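Local coordinates for protein transaminase (Bacillus megaterium, PDB 5G0A) that probably transfers amino groups between amines and carbonyl compounds with S selectivity, using pyridoxal-5'-phosphate as its cofactor, at residues 138-143 with 228-233; 406-411 with 435-440; 417-422 with 439-444. All blocks are in the same frame, centred on the assembly; numbering follows the deposited sequence.

Interaction 1 (138-143 with 228-233)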
ATOM      1  N   ARG B 138     -14.979   1.280   6.446  1.00 20.94           N
ATOM      2  CA  ARG B 138     -13.806   0.590   7.012  1.00 22.16           C
ATOM      3  C   ARG B 138     -13.018  -0.085   5.892  1.00 21.96           C
ATOM      4  O   ARG B 138     -13.627  -0.549   4.919  1.00 22.03           O
ATOM      5  CB  ARG B 138     -14.217  -0.511   7.996  1.00 23.22           C
ATOM      6  CG  ARG B 138     -15.012  -0.030   9.205  1.00 23.45           C
ATOM      7  CD  ARG B 138     -15.420  -1.253   9.998  1.00 23.13           C
ATOM      8  NE  ARG B 138     -16.442  -0.894  10.986  1.00 25.40           N
ATOM      9  CZ  ARG B 138     -17.216  -1.802  11.590  1.00 26.00           C
ATOM     10  NH1 ARG B 138     -17.083  -3.090  11.287  1.00 26.11           N
ATOM     11  NH2 ARG B 138     -18.143  -1.397  12.475  1.00 28.13           N
ATOM     12  N   PRO B 139     -11.684  -0.179   6.042  1.00 21.54           N
ATOM     13  CA  PRO B 139     -10.846  -0.676   4.926  1.00 22.46           C
ATOM     14  C   PRO B 139     -10.568  -2.176   4.866  1.00 21.81           C
ATOM     15  O   PRO B 139     -10.411  -2.715   3.773  1.00 22.01           O
ATOM     16  CB  PRO B 139      -9.508   0.046   5.154  1.00 22.93           C
ATOM     17  CG  PRO B 139      -9.440   0.218   6.653  1.00 21.97           C
ATOM     18  CD  PRO B 139     -10.874   0.554   7.047  1.00 22.62           C
ATOM     19  N   LEU B 140     -10.417  -2.848   6.001  1.00 20.95           N
ATOM     20  CA  LEU B 140      -9.873  -4.188   5.968  1.00 22.68           C
ATOM     21  C   LEU B 140     -10.912  -5.248   5.616  1.00 22.46           C
ATOM     22  O   LEU B 140     -12.053  -5.207   6.077  1.00 22.28           O
ATOM     23  CB  LEU B 140      -9.206  -4.537   7.298  1.00 24.06           C
ATOM     24  CG  LEU B 140      -7.959  -3.728   7.680  1.00 26.01           C
ATOM     25  CD1 LEU B 140      -7.396  -4.275   8.980  1.00 25.04           C
ATOM     26  CD2 LEU B 140      -6.896  -3.820   6.586  1.00 26.74           C
ATOM     27  N   VAL B 141     -10.505  -6.191   4.773  1.00 20.77           N
ATOM     28  CA  VAL B 141     -11.355  -7.351   4.513  1.00 20.99           C
ATOM     29  C   VAL B 141     -10.542  -8.600   4.867  1.00 22.31           C
ATOM     30  O   VAL B 141      -9.331  -8.698   4.562  1.00 23.95           O
ATOM     31  CB  VAL B 141     -11.836  -7.407   3.031  1.00 20.89           C
ATOM     32  CG1 VAL B 141     -12.548  -8.738   2.760  1.00 22.33           C
ATOM     33  CG2 VAL B 141     -12.753  -6.209   2.703  1.00 21.42           C
ATOM     34  N   VAL B 142     -11.203  -9.546   5.517  1.00 21.12           N
ATOM     35  CA  VAL B 142     -10.586 -10.802   5.937  1.00 21.85           C
ATOM     36  C   VAL B 142     -11.006 -11.894   4.967  1.00 22.88           C
ATOM     37  O   VAL B 142     -12.214 -12.113   4.742  1.00 25.35           O
ATOM     38  CB  VAL B 142     -11.055 -11.183   7.361  1.00 23.03           C
ATOM     39  CG1 VAL B 142     -10.449 -12.518   7.779  1.00 24.27           C
ATOM     40  CG2 VAL B 142     -10.694 -10.080   8.338  1.00 22.61           C
ATOM     41  N   THR B 143      -9.997 -12.561   4.407  1.00 22.58           N
ATOM     42  CA  THR B 143     -10.198 -13.738   3.569  1.00 22.23           C
ATOM     43  C   THR B 143      -9.541 -14.961   4.239  1.00 22.89           C
ATOM     44  O   THR B 143      -9.087 -14.875   5.397  1.00 25.83           O
ATOM     45  CB  THR B 143      -9.601 -13.482   2.179  1.00 21.97           C
ATOM     46  OG1 THR B 143     -10.071 -14.486   1.267  1.00 22.84           O
ATOM     47  CG2 THR B 143      -8.042 -13.468   2.246  1.00 22.39           C
ATOM     48  N   PRO B 228     -11.567  -4.350  15.352  1.00 26.79           N
ATOM     49  CA  PRO B 228     -12.816  -4.638  14.631  1.00 26.62           C
ATOM     50  C   PRO B 228     -13.406  -3.383  14.000  1.00 26.28           C
ATOM     51  O   PRO B 228     -14.096  -3.487  12.981  1.00 26.99           O
ATOM     52  CB  PRO B 228     -13.742  -5.178  15.741  1.00 26.78           C
ATOM     53  CG  PRO B 228     -12.778  -5.747  16.741  1.00 25.88           C
ATOM     54  CD  PRO B 228     -11.697  -4.700  16.782  1.00 25.27           C
ATOM     55  N   GLU B 229     -13.079  -2.203  14.548  1.00 24.23           N
ATOM     56  CA  GLU B 229     -13.535  -0.938  13.994  1.00 26.15           C
ATOM     57  C   GLU B 229     -12.907  -0.589  12.626  1.00 24.14           C
ATOM     58  O   GLU B 229     -13.324   0.359  11.979  1.00 26.45           O
ATOM     59  CB  GLU B 229     -13.369   0.225  15.007  1.00 28.59           C
ATOM     60  CG  GLU B 229     -11.947   0.782  15.210  1.00 28.88           C
ATOM     61  CD  GLU B 229     -10.972  -0.136  15.921  1.00 29.99           C
ATOM     62  OE1 GLU B 229     -11.344  -1.190  16.476  1.00 29.44           O
ATOM     63  OE2 GLU B 229      -9.772   0.212  15.930  1.00 33.52           O
ATOM     64  N   GLN B 230     -11.893  -1.325  12.189  1.00 25.24           N
ATOM     65  CA  GLN B 230     -11.430  -1.070  10.823  1.00 25.97           C
ATOM     66  C   GLN B 230     -11.589  -2.265   9.891  1.00 24.39           C
ATOM     67  O   GLN B 230     -11.054  -2.255   8.788  1.00 21.44           O
ATOM     68  CB  GLN B 230     -10.016  -0.500  10.779  1.00 31.40           C
ATOM     69  CG  GLN B 230      -8.916  -1.482  11.112  1.00 30.29           C
ATOM     70  CD  GLN B 230      -7.552  -0.927  10.710  1.00 34.18           C
ATOM     71  OE1 GLN B 230      -7.463   0.077   9.986  1.00 35.40           O
ATOM     72  NE2 GLN B 230      -6.496  -1.578  11.160  1.00 32.44           N
ATOM     73  N   VAL B 231     -12.322  -3.280  10.347  1.00 22.73           N
ATOM     74  CA  VAL B 231     -12.584  -4.474   9.534  1.00 21.94           C
ATOM     75  C   VAL B 231     -14.016  -4.379   8.963  1.00 23.01           C
ATOM     76  O   VAL B 231     -14.990  -4.467   9.689  1.00 23.04           O
ATOM     77  CB  VAL B 231     -12.375  -5.807  10.303  1.00 23.11           C
ATOM     78  CG1 VAL B 231     -12.734  -7.009   9.422  1.00 22.79           C
ATOM     79  CG2 VAL B 231     -10.921  -5.944  10.774  1.00 23.76           C
ATOM     80  N   ALA B 232     -14.120  -4.198   7.653  1.00 21.51           N
ATOM     81  CA  ALA B 232     -15.425  -4.161   6.965  1.00 20.84           C
ATOM     82  C   ALA B 232     -16.174  -5.487   6.954  1.00 22.70           C
ATOM     83  O   ALA B 232     -17.381  -5.500   7.151  1.00 23.56           O
ATOM     84  CB  ALA B 232     -15.257  -3.669   5.512  1.00 20.37           C
ATOM     85  N   ALA B 233     -15.461  -6.574   6.651  1.00 22.39           N
ATOM     86  CA  ALA B 233     -16.075  -7.836   6.248  1.00 23.06           C
ATOM     87  C   ALA B 233     -15.103  -8.998   6.330  1.00 23.28           C
ATOM     88  O   ALA B 233     -13.875  -8.829   6.246  1.00 24.25           O
ATOM     89  CB  ALA B 233     -16.637  -7.718   4.817  1.00 22.67           C
TER
HETATM   90  O   HOH W   1     -16.225   1.672  12.135  1.00 38.95           O
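Leu140 pairs with Val231 where the parallel strands 140-144 and 231-236 lie next to each other in the seven-stranded mixed sheet, the core of the large domain in this fold-type I PLP enzyme. The backbone bonds come in sequence: Leu140 N gives to Gln230 O (2.9 Å), Leu140 O receives from Ala232 N (2.8 Å), and Val142 N gives to Ala233 O (2.9 Å). Between the Leu140-Val231 and Val141-Ala233 pairs the register slips by one, a beta bulge. The extra residue, Ala232, has almost helical angles (phi -67°, psi -45°), and its small methyl suits a spot where CB lies 3.6 Å from Arg138 O. That carbonyl and Ala233 N are buried without a polar partner.

Arg138 makes the side-chain hydrogen bond across the contact. With CG anti to the carbonyl carbon (chi1 -61°), its extended chain starts out past Glu229, and CG comes within 3.3 Å of Glu229 O. At the far end NH1 gives a nearly straight bond of 3.0 Å to Val231 O, which lies in the guanidinium plane; NH1 also bonds Gly263 O. A water links NE to Glu229 O, while Pro228 O and Glu229 CA lie over one face. An alanine here would probably leave Val231 O without its guanidinium donor and open a gap beside Glu229.

Apolar side chains divide between the faces of the sheet. Val141 and Ala233 turn to helix 121-136; Leu140, Val142 and Val231 meet helix 214-226, the branched valines suiting extended backbone. Gln230 spans two neighbours, with OE1 bonded to Ser184 OG of the second subunit and NE2 to Tyr226 O. Its amide lies by Leu140, and NE2 is 3.6 Å from Leu140 CD1.

Interaction 2 (406-411 with 435-440)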
ATOM      1  N   ARG B 406      -2.058 -27.656  -1.522  1.00 35.15           N
ATOM      2  CA  ARG B 406      -2.763 -26.504  -2.077  1.00 36.38           C
ATOM      3  C   ARG B 406      -1.862 -25.266  -2.177  1.00 36.84           C
ATOM      4  O   ARG B 406      -2.288 -24.219  -2.681  1.00 36.09           O
ATOM      5  CB  ARG B 406      -4.056 -26.224  -1.296  1.00 38.63           C
ATOM      6  CG  ARG B 406      -5.137 -27.300  -1.460  1.00 39.61           C
ATOM      7  CD  ARG B 406      -6.211 -27.173  -0.381  1.00 40.59           C
ATOM      8  NE  ARG B 406      -7.264 -28.177  -0.532  1.00 44.20           N
ATOM      9  CZ  ARG B 406      -7.249 -29.391   0.018  1.00 48.63           C
ATOM     10  NH1 ARG B 406      -6.227 -29.776   0.781  1.00 48.72           N
ATOM     11  NH2 ARG B 406      -8.268 -30.226  -0.185  1.00 46.12           N
ATOM     12  N   ASN B 407      -0.616 -25.400  -1.713  1.00 36.39           N
ATOM     13  CA  ASN B 407       0.407 -24.363  -1.875  1.00 38.67           C
ATOM     14  C   ASN B 407       1.359 -24.657  -3.039  1.00 36.47           C
ATOM     15  O   ASN B 407       2.403 -24.018  -3.166  1.00 38.01           O
ATOM     16  CB  ASN B 407       1.184 -24.122  -0.562  1.00 38.13           C
ATOM     17  CG  ASN B 407       0.456 -23.180   0.384  1.00 39.20           C
ATOM     18  OD1 ASN B 407      -0.291 -22.309  -0.057  1.00 38.84           O
ATOM     19  ND2 ASN B 407       0.670 -23.349   1.697  1.00 38.69           N
ATOM     20  N   PHE B 408       0.982 -25.604  -3.902  1.00 34.86           N
ATOM     21  CA  PHE B 408       1.783 -25.922  -5.094  1.00 35.88           C
ATOM     22  C   PHE B 408       1.703 -24.784  -6.112  1.00 36.55           C
ATOM     23  O   PHE B 408       0.895 -23.865  -5.953  1.00 35.55           O
ATOM     24  CB  PHE B 408       1.332 -27.263  -5.727  1.00 36.13           C
ATOM     25  CG  PHE B 408       0.283 -27.113  -6.815  1.00 38.22           C
ATOM     26  CD1 PHE B 408      -0.935 -26.488  -6.555  1.00 38.15           C
ATOM     27  CD2 PHE B 408       0.523 -27.602  -8.103  1.00 39.40           C
ATOM     28  CE1 PHE B 408      -1.882 -26.338  -7.561  1.00 38.42           C
ATOM     29  CE2 PHE B 408      -0.427 -27.467  -9.109  1.00 39.71           C
ATOM     30  CZ  PHE B 408      -1.626 -26.831  -8.838  1.00 38.87           C
ATOM     31  N   THR B 409       2.550 -24.838  -7.139  1.00 34.96           N
ATOM     32  CA  THR B 409       2.462 -23.915  -8.266  1.00 34.66           C
ATOM     33  C   THR B 409       2.380 -24.738  -9.555  1.00 36.54           C
ATOM     34  O   THR B 409       2.716 -25.935  -9.564  1.00 37.08           O
ATOM     35  CB  THR B 409       3.661 -22.942  -8.363  1.00 35.55           C
ATOM     36  OG1 THR B 409       4.797 -23.621  -8.908  1.00 35.82           O
ATOM     37  CG2 THR B 409       4.018 -22.339  -6.990  1.00 36.38           C
ATOM     38  N   HIS B 410       1.948 -24.100 -10.638  1.00 35.14           N
ATOM     39  CA  HIS B 410       1.904 -24.769 -11.932  1.00 36.28           C
ATOM     40  C   HIS B 410       3.292 -24.950 -12.570  1.00 37.39           C
ATOM     41  O   HIS B 410       3.406 -25.431 -13.695  1.00 37.86           O
ATOM     42  CB  HIS B 410       0.936 -24.060 -12.889  1.00 37.33           C
ATOM     43  CG  HIS B 410      -0.504 -24.205 -12.499  1.00 37.14           C
ATOM     44  ND1 HIS B 410      -1.169 -23.259 -11.748  1.00 36.52           N
ATOM     45  CD2 HIS B 410      -1.415 -25.163 -12.790  1.00 35.63           C
ATOM     46  CE1 HIS B 410      -2.423 -23.643 -11.566  1.00 35.90           C
ATOM     47  NE2 HIS B 410      -2.598 -24.797 -12.190  1.00 36.00           N
ATOM     48  N   GLY B 411       4.336 -24.565 -11.838  1.00 35.80           N
ATOM     49  CA  GLY B 411       5.721 -24.826 -12.237  1.00 39.28           C
ATOM     50  C   GLY B 411       6.030 -26.316 -12.212  1.00 40.55           C
ATOM     51  O   GLY B 411       6.960 -26.766 -12.866  1.00 43.14           O
ATOM     52  N   GLY B 435      -9.003 -32.601 -11.585  1.00 32.32           N
ATOM     53  CA  GLY B 435      -9.024 -31.553 -10.556  1.00 33.07           C
ATOM     54  C   GLY B 435      -8.103 -30.384 -10.842  1.00 37.13           C
ATOM     55  O   GLY B 435      -7.292 -30.423 -11.773  1.00 39.68           O
ATOM     56  N   VAL B 436      -8.227 -29.344 -10.024  1.00 35.66           N
ATOM     57  CA  VAL B 436      -7.391 -28.143 -10.155  1.00 36.29           C
ATOM     58  C   VAL B 436      -6.186 -28.178  -9.213  1.00 35.99           C
ATOM     59  O   VAL B 436      -5.126 -27.616  -9.512  1.00 33.79           O
ATOM     60  CB  VAL B 436      -8.217 -26.865  -9.920  1.00 38.05           C
ATOM     61  CG1 VAL B 436      -9.309 -26.758 -10.965  1.00 42.78           C
ATOM     62  CG2 VAL B 436      -8.852 -26.859  -8.548  1.00 39.91           C
ATOM     63  N   MET B 437      -6.367 -28.849  -8.080  1.00 33.30           N
ATOM     64  CA  MET B 437      -5.325 -29.025  -7.073  1.00 36.93           C
ATOM     65  C   MET B 437      -4.682 -30.394  -7.303  1.00 37.36           C
ATOM     66  O   MET B 437      -5.315 -31.287  -7.871  1.00 39.55           O
ATOM     67  CB  MET B 437      -5.922 -28.925  -5.663  1.00 34.49           C
ATOM     68  CG  MET B 437      -6.450 -27.540  -5.299  1.00 35.73           C
ATOM     69  SD  MET B 437      -5.215 -26.221  -5.196  1.00 37.96           S
ATOM     70  CE  MET B 437      -5.499 -25.292  -6.705  1.00 36.69           C
ATOM     71  N   PRO B 438      -3.424 -30.564  -6.871  1.00 39.16           N
ATOM     72  CA  PRO B 438      -2.660 -31.756  -7.251  1.00 36.73           C
ATOM     73  C   PRO B 438      -3.116 -33.065  -6.595  1.00 39.08           C
ATOM     74  O   PRO B 438      -2.973 -34.133  -7.208  1.00 39.55           O
ATOM     75  CB  PRO B 438      -1.228 -31.401  -6.824  1.00 37.03           C
ATOM     76  CG  PRO B 438      -1.405 -30.441  -5.695  1.00 36.15           C
ATOM     77  CD  PRO B 438      -2.634 -29.641  -6.030  1.00 37.16           C
ATOM     78  N   ASN B 439      -3.654 -32.990  -5.375  1.00 37.32           N
ATOM     79  CA  ASN B 439      -4.106 -34.194  -4.651  1.00 38.93           C
ATOM     80  C   ASN B 439      -5.612 -34.322  -4.502  1.00 38.38           C
ATOM     81  O   ASN B 439      -6.087 -35.135  -3.708  1.00 37.44           O
ATOM     82  CB  ASN B 439      -3.517 -34.226  -3.230  1.00 38.14           C
ATOM     83  CG  ASN B 439      -2.022 -34.045  -3.210  1.00 39.30           C
ATOM     84  OD1 ASN B 439      -1.286 -34.799  -3.848  1.00 41.64           O
ATOM     85  ND2 ASN B 439      -1.559 -33.040  -2.471  1.00 41.53           N
ATOM     86  N   THR B 440      -6.373 -33.516  -5.239  1.00 36.95           N
ATOM     87  CA  THR B 440      -7.790 -33.425  -4.958  1.00 34.63           C
ATOM     88  C   THR B 440      -8.556 -33.302  -6.247  1.00 36.60           C
ATOM     89  O   THR B 440      -8.332 -32.382  -7.020  1.00 34.57           O
ATOM     90  CB  THR B 440      -8.113 -32.192  -4.081  1.00 36.21           C
ATOM     91  OG1 THR B 440      -7.136 -32.077  -3.027  1.00 38.42           O
ATOM     92  CG2 THR B 440      -9.524 -32.301  -3.488  1.00 34.18           C
TER
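Arg406 and Met437, with CA atoms 6.2 Å apart, mark the nearest backbone approach of two irregular loop segments that share no hydrogen bond. Side chains therefore carry the contact, chiefly Phe408 and Arg406. Pro438 comes over one face of the Phe408 ring: its CD stands 3.8 Å from the ring centroid and 17° off the normal, a CH-pi contact. A proline suits this place because its rigid ring presents CH groups, slightly polarised beside the nitrogen, to the aromatic cloud. Met437 takes the rim instead, its CE lying near the ring plane and 3.9 Å from Phe408 CE1. The sulfur approaches obliquely, with SD 5.3 Å from the Phe408 centroid, in a Met-aromatic contact. Met437 can do this because its flexible chain bends at chi2 (-65°) and again at chi3. At the tip of the ring, Phe408 CZ lies 3.6 Å from Val436 O.

Met437 SD also touches the aliphatic part of Arg406, whose CG is 3.9 Å away, the two side chains crossing at about a right angle. Farther out, Thr440 OG1 sits over one face of the Arg406 guanidinium, 3.6 Å from NH2, without a hydrogen bond. The guanidinium is held by backbone carbonyls instead, NE by Gly243 O and NH2 by Ser244 O. Long and partly apolar, arginine can pack its methylenes on sulfur while its charge reaches these oxygens. Beyond the ring, an ST turn shapes the chain, Thr409 OG1 accepting from Gly411 N.

The side chain of Val436 is about 9 Å from the PLP, so the contact lies near the cofactor. Segment 406-411 belongs to the loop between strand 387-392 and helix 418-427, while segment 435-440 leads from strand 431-432 into strand 440-443.

Interaction 3 (417-422 with 439-444)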
ATOM      1  N   ILE B 417       1.764 -35.038 -10.888  1.00 48.00           N
ATOM      2  CA  ILE B 417       0.530 -34.598 -10.236  1.00 45.17           C
ATOM      3  C   ILE B 417      -0.572 -35.639 -10.411  1.00 45.00           C
ATOM      4  O   ILE B 417      -1.040 -35.851 -11.527  1.00 43.28           O
ATOM      5  CB  ILE B 417       0.046 -33.239 -10.809  1.00 44.64           C
ATOM      6  CG1 ILE B 417       1.120 -32.150 -10.647  1.00 45.82           C
ATOM      7  CG2 ILE B 417      -1.270 -32.808 -10.165  1.00 43.22           C
ATOM      8  CD1 ILE B 417       0.725 -30.805 -11.237  1.00 43.47           C
ATOM      9  N   PRO B 418      -1.000 -36.286  -9.303  1.00 44.68           N
ATOM     10  CA  PRO B 418      -2.011 -37.345  -9.360  1.00 40.16           C
ATOM     11  C   PRO B 418      -3.301 -36.979 -10.113  1.00 39.90           C
ATOM     12  O   PRO B 418      -3.817 -37.809 -10.857  1.00 37.34           O
ATOM     13  CB  PRO B 418      -2.304 -37.629  -7.887  1.00 45.39           C
ATOM     14  CG  PRO B 418      -1.020 -37.306  -7.199  1.00 43.79           C
ATOM     15  CD  PRO B 418      -0.411 -36.160  -7.955  1.00 43.26           C
ATOM     16  N   THR B 419      -3.816 -35.764  -9.934  1.00 40.11           N
ATOM     17  CA  THR B 419      -5.040 -35.374 -10.657  1.00 38.56           C
ATOM     18  C   THR B 419      -4.811 -35.246 -12.163  1.00 39.72           C
ATOM     19  O   THR B 419      -5.745 -35.426 -12.957  1.00 42.05           O
ATOM     20  CB  THR B 419      -5.705 -34.102 -10.095  1.00 37.69           C
ATOM     21  OG1 THR B 419      -4.727 -33.066  -9.916  1.00 37.92           O
ATOM     22  CG2 THR B 419      -6.382 -34.410  -8.771  1.00 37.41           C
ATOM     23  N   GLN B 420      -3.585 -34.913 -12.561  1.00 37.92           N
ATOM     24  CA  GLN B 420      -3.242 -34.850 -13.987  1.00 39.71           C
ATOM     25  C   GLN B 420      -3.164 -36.261 -14.569  1.00 40.85           C
ATOM     26  O   GLN B 420      -3.593 -36.511 -15.704  1.00 42.79           O
ATOM     27  CB  GLN B 420      -1.919 -34.112 -14.204  1.00 40.48           C
ATOM     28  CG  GLN B 420      -1.980 -32.611 -13.946  1.00 43.25           C
ATOM     29  CD  GLN B 420      -2.794 -31.878 -14.989  1.00 44.22           C
ATOM     30  OE1 GLN B 420      -3.737 -31.162 -14.664  1.00 46.56           O
ATOM     31  NE2 GLN B 420      -2.442 -32.067 -16.257  1.00 44.29           N
ATOM     32  N   ILE B 421      -2.604 -37.181 -13.787  1.00 43.05           N
ATOM     33  CA  ILE B 421      -2.512 -38.590 -14.191  1.00 41.03           C
ATOM     34  C   ILE B 421      -3.895 -39.225 -14.377  1.00 41.02           C
ATOM     35  O   ILE B 421      -4.132 -39.969 -15.343  1.00 41.19           O
ATOM     36  CB  ILE B 421      -1.646 -39.399 -13.190  1.00 46.30           C
ATOM     37  CG1 ILE B 421      -0.190 -38.892 -13.207  1.00 48.72           C
ATOM     38  CG2 ILE B 421      -1.750 -40.903 -13.445  1.00 44.73           C
ATOM     39  CD1 ILE B 421       0.553 -39.110 -14.513  1.00 53.02           C
ATOM     40  N   ILE B 422      -4.805 -38.921 -13.455  1.00 41.99           N
ATOM     41  CA  ILE B 422      -6.184 -39.399 -13.525  1.00 40.47           C
ATOM     42  C   ILE B 422      -6.883 -38.835 -14.764  1.00 39.09           C
ATOM     43  O   ILE B 422      -7.535 -39.580 -15.507  1.00 36.50           O
ATOM     44  CB  ILE B 422      -6.951 -39.065 -12.232  1.00 39.12           C
ATOM     45  CG1 ILE B 422      -6.480 -39.996 -11.102  1.00 39.66           C
ATOM     46  CG2 ILE B 422      -8.464 -39.150 -12.427  1.00 40.07           C
ATOM     47  CD1 ILE B 422      -6.658 -39.430  -9.710  1.00 41.01           C
ATOM     48  N   ASN B 439      -3.654 -32.990  -5.375  1.00 37.32           N
ATOM     49  CA  ASN B 439      -4.106 -34.194  -4.651  1.00 38.93           C
ATOM     50  C   ASN B 439      -5.612 -34.322  -4.502  1.00 38.38           C
ATOM     51  O   ASN B 439      -6.087 -35.135  -3.708  1.00 37.44           O
ATOM     52  CB  ASN B 439      -3.517 -34.226  -3.230  1.00 38.14           C
ATOM     53  CG  ASN B 439      -2.022 -34.045  -3.210  1.00 39.30           C
ATOM     54  OD1 ASN B 439      -1.286 -34.799  -3.848  1.00 41.64           O
ATOM     55  ND2 ASN B 439      -1.559 -33.040  -2.471  1.00 41.53           N
ATOM     56  N   THR B 440      -6.373 -33.516  -5.239  1.00 36.95           N
ATOM     57  CA  THR B 440      -7.790 -33.425  -4.958  1.00 34.63           C
ATOM     58  C   THR B 440      -8.556 -33.302  -6.247  1.00 36.60           C
ATOM     59  O   THR B 440      -8.332 -32.382  -7.020  1.00 34.57           O
ATOM     60  CB  THR B 440      -8.113 -32.192  -4.081  1.00 36.21           C
ATOM     61  OG1 THR B 440      -7.136 -32.077  -3.027  1.00 38.42           O
ATOM     62  CG2 THR B 440      -9.524 -32.301  -3.488  1.00 34.18           C
ATOM     63  N   MET B 441      -9.447 -34.246  -6.474  1.00 34.89           N
ATOM     64  CA  MET B 441     -10.363 -34.167  -7.590  1.00 37.19           C
ATOM     65  C   MET B 441     -11.456 -33.178  -7.282  1.00 33.00           C
ATOM     66  O   MET B 441     -11.879 -33.072  -6.140  1.00 30.82           O
ATOM     67  CB  MET B 441     -10.988 -35.518  -7.761  1.00 40.65           C
ATOM     68  CG  MET B 441      -9.911 -36.563  -7.700  1.00 44.61           C
ATOM     69  SD  MET B 441      -9.614 -37.073  -9.370  1.00 49.30           S
ATOM     70  CE  MET B 441     -10.990 -38.207  -9.345  1.00 42.28           C
ATOM     71  N   ARG B 442     -11.932 -32.502  -8.329  1.00 32.98           N
ATOM     72  CA  ARG B 442     -13.020 -31.544  -8.227  1.00 33.92           C
ATOM     73  C   ARG B 442     -13.958 -31.879  -9.383  1.00 32.79           C
ATOM     74  O   ARG B 442     -13.665 -31.594 -10.547  1.00 32.02           O
ATOM     75  CB  ARG B 442     -12.501 -30.104  -8.357  1.00 33.02           C
ATOM     76  CG  ARG B 442     -13.432 -29.055  -7.754  1.00 36.66           C
ATOM     77  CD  ARG B 442     -13.138 -28.973  -6.263  1.00 42.29           C
ATOM     78  NE  ARG B 442     -13.876 -27.991  -5.464  1.00 39.07           N
ATOM     79  CZ  ARG B 442     -14.971 -28.272  -4.760  1.00 39.66           C
ATOM     80  NH1 ARG B 442     -15.514 -29.491  -4.822  1.00 39.84           N
ATOM     81  NH2 ARG B 442     -15.530 -27.338  -4.000  1.00 39.13           N
ATOM     82  N   ILE B 443     -15.076 -32.498  -9.040  1.00 32.58           N
ATOM     83  CA  ILE B 443     -15.940 -33.129 -10.031  1.00 31.38           C
ATOM     84  C   ILE B 443     -17.233 -32.360 -10.123  1.00 31.59           C
ATOM     85  O   ILE B 443     -17.846 -32.078  -9.103  1.00 28.25           O
ATOM     86  CB  ILE B 443     -16.213 -34.604  -9.640  1.00 33.02           C
ATOM     87  CG1 ILE B 443     -14.895 -35.391  -9.646  1.00 32.41           C
ATOM     88  CG2 ILE B 443     -17.215 -35.256 -10.600  1.00 33.66           C
ATOM     89  CD1 ILE B 443     -14.968 -36.734  -8.959  1.00 35.17           C
ATOM     90  N   GLY B 444     -17.654 -32.038 -11.350  1.00 32.41           N
ATOM     91  CA  GLY B 444     -18.930 -31.368 -11.567  1.00 33.03           C
ATOM     92  C   GLY B 444     -19.482 -31.632 -12.955  1.00 30.26           C
ATOM     93  O   GLY B 444     -18.727 -31.832 -13.887  1.00 32.64           O
TER
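Thr419 presses its methyl against the backbone of Thr440, CG2 coming within 3.3 Å of Thr440 O. No hydrogen bond crosses between the two segments. One turn along the helix, Ile422 meets Met441 at about a right angle: the sulfur rests against two branches of the isoleucine, SD lying 3.8 Å from Ile422 CD1 and 3.9 Å from Ile422 CG2. A methionine suits this role because its flexible chain, bent at chi2 (-103°), can carry a polarisable sulfur up to the branched side chain. Pro418 and Asn439 lie side by side, pointing the same way, with Pro418 CG 4.2 Å from Asn439 OD1.

These contacts set the start of helix 418-427 against strand 440-443, the short axes approaching to 8.6 Å at 50° between their directions. The strand is an outermost strand of a three-stranded antiparallel sheet with 378-384 and 387-392, part of the C-terminal alpha/beta small domain of the aminotransferase fold, with helices packed on the sheet.

Both branches of Thr419 are used. Its chi1 of 48° sets OG1 between the backbone N and the carbonyl carbon, where it hydrogen-bonds Met437 O, and leaves CG2 to meet the strand; threonine suits a site that needs a hydroxyl and a methyl at once. Pro418 fits the first helical turn, where no preceding carbonyl requires its missing N-H, and Ile417 O at the N-cap position accepts from Ile421 N at 3.1 Å. Asn439 is fixed through ND2, which gives to Asp405 OD1 and Val402 O, an amide being able to supply both hydrogens. Thr440 N, by contrast, is buried with no partner in the model. Farther out, helix 451-468 packs on the same pair, Ala464 and Leu465 against Ile422 and Leu461 against Met441.

Overall arrangement
From the N terminus, interaction 1 comes first, joining two strands of the large sheet and closing a loop of 84 intervening residues that includes helix 214-226. It is complete before the others begin. Interaction 2 then opens at 406-411 and closes a loop of 23 residues; interaction 3 opens inside that loop, closes one of 16 and runs on past interaction 2, so the two are staggered, sharing Asn439 and Thr440. Their centres are 9 Å apart, and the centre of interaction 1 is about 29 Å and 35 Å from theirs. Interaction 2 ties two loops near the cofactor, and interaction 3 joins a helix to the C-terminal sheet. Interactions 1 and 2 both touch the third subunit.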